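Local coordinates for XC6422 protein (PDB 2FUK) that probably acts as a small serine hydrolase of the alpha/beta-hydrolase fold, built without a lid, whose natural substrate is not established, at residues Val24-Pro29 with Gly69-Arg74. Numbering follows the deposited sequence.
Sequences VAVDLP and GITVVR
Ala25 pairs with Arg74 and Asp27 with Val72 in antiparallel register, the strand axes 4.7 Å apart at 165°. Each pair exchanges two backbone hydrogen bonds, while Val26 faces Val73 as the non-hydrogen-bonded pair between them. Arg74 reaches diagonally across to Asp27 on the neighbouring strand, a bend at chi3 (-71°) placing NE, and grips the carboxylate side-on: NE lies 2.9 Å from Asp27 OD2 and NH1 2.9 Å from Asp27 OD1. Both oxygens use their syn lone pairs, and the two planes are only 16° apart, so this salt bridge is nearly flat. The small Ala25 lets the guanidinium lie over it, CB 3.6 Å from Arg74 NH1, while Arg74 NH2 donates a hydrogen bond to the carbonyl Met53 O. Val72 CG2 packs close against the Asp27 side chain, 3.1 Å from Asp27 OD2 and 3.3 Å from Asp27 CB, and Val72 also packs on helix 56-66. On the other sheet face, Val24 CG1 meets Val73 CG1 at 3.8 Å, and branched Val26 and Val73 lie side by side against helix 92-107. Beyond the strands, Pro29 CB rests on Gly69, whose positive phi closes helix 56-66 in a Schellman motif. Strand 20-27 thus joins antiparallel to strand 71-75, at the border of the parallel strands of the alpha/beta-hydrolase sheet.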
loop_
_atom_site.group_PDB
_atom_site.type_symbol
_atom_site.label_atom_id
_atom_site.label_comp_id
_atom_site.label_asym_id
_atom_site.label_seq_id
_atom_site.Cartn_x
_atom_site.Cartn_y
_atom_site.Cartn_z
ATOM N N VAL A 24 5.247 -18.821 -13.325
ATOM C CA VAL A 24 5.004 -17.410 -13.568
ATOM C C VAL A 24 3.759 -16.927 -12.831
ATOM O O VAL A 24 2.814 -17.685 -12.627
ATOM C CB VAL A 24 4.831 -17.154 -15.091
ATOM C CG1 VAL A 24 4.430 -15.711 -15.358
ATOM C CG2 VAL A 24 6.134 -17.467 -15.807
ATOM N N ALA A 25 3.775 -15.668 -12.413
ATOM C CA ALA A 25 2.623 -15.080 -11.744
ATOM C C ALA A 25 2.443 -13.684 -12.320
ATOM O O ALA A 25 3.400 -12.920 -12.405
ATOM C CB ALA A 25 2.852 -15.007 -10.239
ATOM N N VAL A 26 1.223 -13.367 -12.732
ATOM C CA VAL A 26 0.921 -12.055 -13.287
ATOM C C VAL A 26 -0.033 -11.362 -12.330
ATOM O O VAL A 26 -1.123 -11.870 -12.060
ATOM C CB VAL A 26 0.248 -12.169 -14.672
ATOM C CG1 VAL A 26 -0.079 -10.784 -15.207
ATOM C CG2 VAL A 26 1.173 -12.915 -15.637
ATOM N N ASP A 27 0.394 -10.220 -11.793
ATOM C CA ASP A 27 -0.440 -9.450 -10.868
ATOM C C ASP A 27 -0.932 -8.197 -11.595
ATOM O O ASP A 27 -0.128 -7.383 -12.052
ATOM C CB ASP A 27 0.353 -9.003 -9.627
ATOM C CG ASP A 27 1.227 -10.102 -9.030
ATOM O OD1 ASP A 27 0.751 -11.242 -8.853
ATOM O OD2 ASP A 27 2.403 -9.802 -8.716
ATOM N N LEU A 28 -2.247 -8.038 -11.710
ATOM C CA LEU A 28 -2.800 -6.865 -12.384
ATOM C C LEU A 28 -2.637 -5.617 -11.519
ATOM O O LEU A 28 -2.455 -5.708 -10.307
ATOM C CB LEU A 28 -4.275 -7.097 -12.720
ATOM C CG LEU A 28 -4.492 -8.132 -13.824
ATOM C CD1 LEU A 28 -5.975 -8.421 -13.997
ATOM C CD2 LEU A 28 -3.887 -7.610 -15.115
ATOM N N PRO A 29 -2.693 -4.428 -12.135
ATOM C CA PRO A 29 -2.537 -3.182 -11.377
ATOM C C PRO A 29 -3.608 -2.929 -10.329
ATOM O O PRO A 29 -4.689 -3.526 -10.358
ATOM C CB PRO A 29 -2.524 -2.119 -12.470
ATOM C CG PRO A 29 -3.376 -2.701 -13.504
ATOM C CD PRO A 29 -2.926 -4.139 -13.555
ATOM N N GLY A 69 -0.219 1.579 -11.181
ATOM C CA GLY A 69 -0.945 1.218 -12.391
ATOM C C GLY A 69 -0.190 0.311 -13.350
ATOM O O GLY A 69 -0.577 0.145 -14.508
ATOM N N ILE A 70 0.886 -0.293 -12.865
ATOM C CA ILE A 70 1.703 -1.172 -13.688
ATOM C C ILE A 70 1.370 -2.648 -13.471
ATOM O O ILE A 70 1.185 -3.086 -12.341
ATOM C CB ILE A 70 3.206 -0.940 -13.384
ATOM C CG1 ILE A 70 3.599 0.482 -13.798
ATOM C CG2 ILE A 70 4.066 -1.976 -14.103
ATOM C CD1 ILE A 70 4.985 0.902 -13.332
ATOM N N THR A 71 1.273 -3.402 -14.565
ATOM C CA THR A 71 1.007 -4.839 -14.482
ATOM C C THR A 71 2.358 -5.479 -14.167
ATOM O O THR A 71 3.366 -5.163 -14.805
ATOM C CB THR A 71 0.482 -5.400 -15.821
ATOM O OG1 THR A 71 -0.757 -4.761 -16.150
ATOM C CG2 THR A 71 0.260 -6.913 -15.731
ATOM N N VAL A 72 2.386 -6.380 -13.194
ATOM C CA VAL A 72 3.650 -6.985 -12.809
ATOM C C VAL A 72 3.725 -8.488 -12.994
ATOM O O VAL A 72 2.778 -9.213 -12.706
ATOM C CB VAL A 72 3.996 -6.640 -11.342
ATOM C CG1 VAL A 72 4.055 -5.132 -11.175
ATOM C CG2 VAL A 72 2.960 -7.216 -10.404
ATOM N N VAL A 73 4.868 -8.943 -13.491
ATOM C CA VAL A 73 5.097 -10.362 -13.709
ATOM C C VAL A 73 6.227 -10.840 -12.812
ATOM O O VAL A 73 7.300 -10.240 -12.787
ATOM C CB VAL A 73 5.487 -10.647 -15.178
ATOM C CG1 VAL A 73 5.807 -12.131 -15.359
ATOM C CG2 VAL A 73 4.354 -10.236 -16.103
ATOM N N ARG A 74 5.964 -11.906 -12.064
ATOM C CA ARG A 74 6.962 -12.514 -11.199
ATOM C C ARG A 74 7.176 -13.917 -11.752
ATOM O O ARG A 74 6.307 -14.453 -12.446
ATOM C CB ARG A 74 6.457 -12.598 -9.755
ATOM C CG ARG A 74 6.370 -11.253 -9.054
ATOM C CD ARG A 74 5.765 -11.405 -7.668
ATOM N NE ARG A 74 4.339 -11.711 -7.731
ATOM C CZ ARG A 74 3.768 -12.804 -7.227
ATOM N NH1 ARG A 74 2.459 -12.972 -7.342
ATOM N NH2 ARG A 74 4.500 -13.728 -6.611
#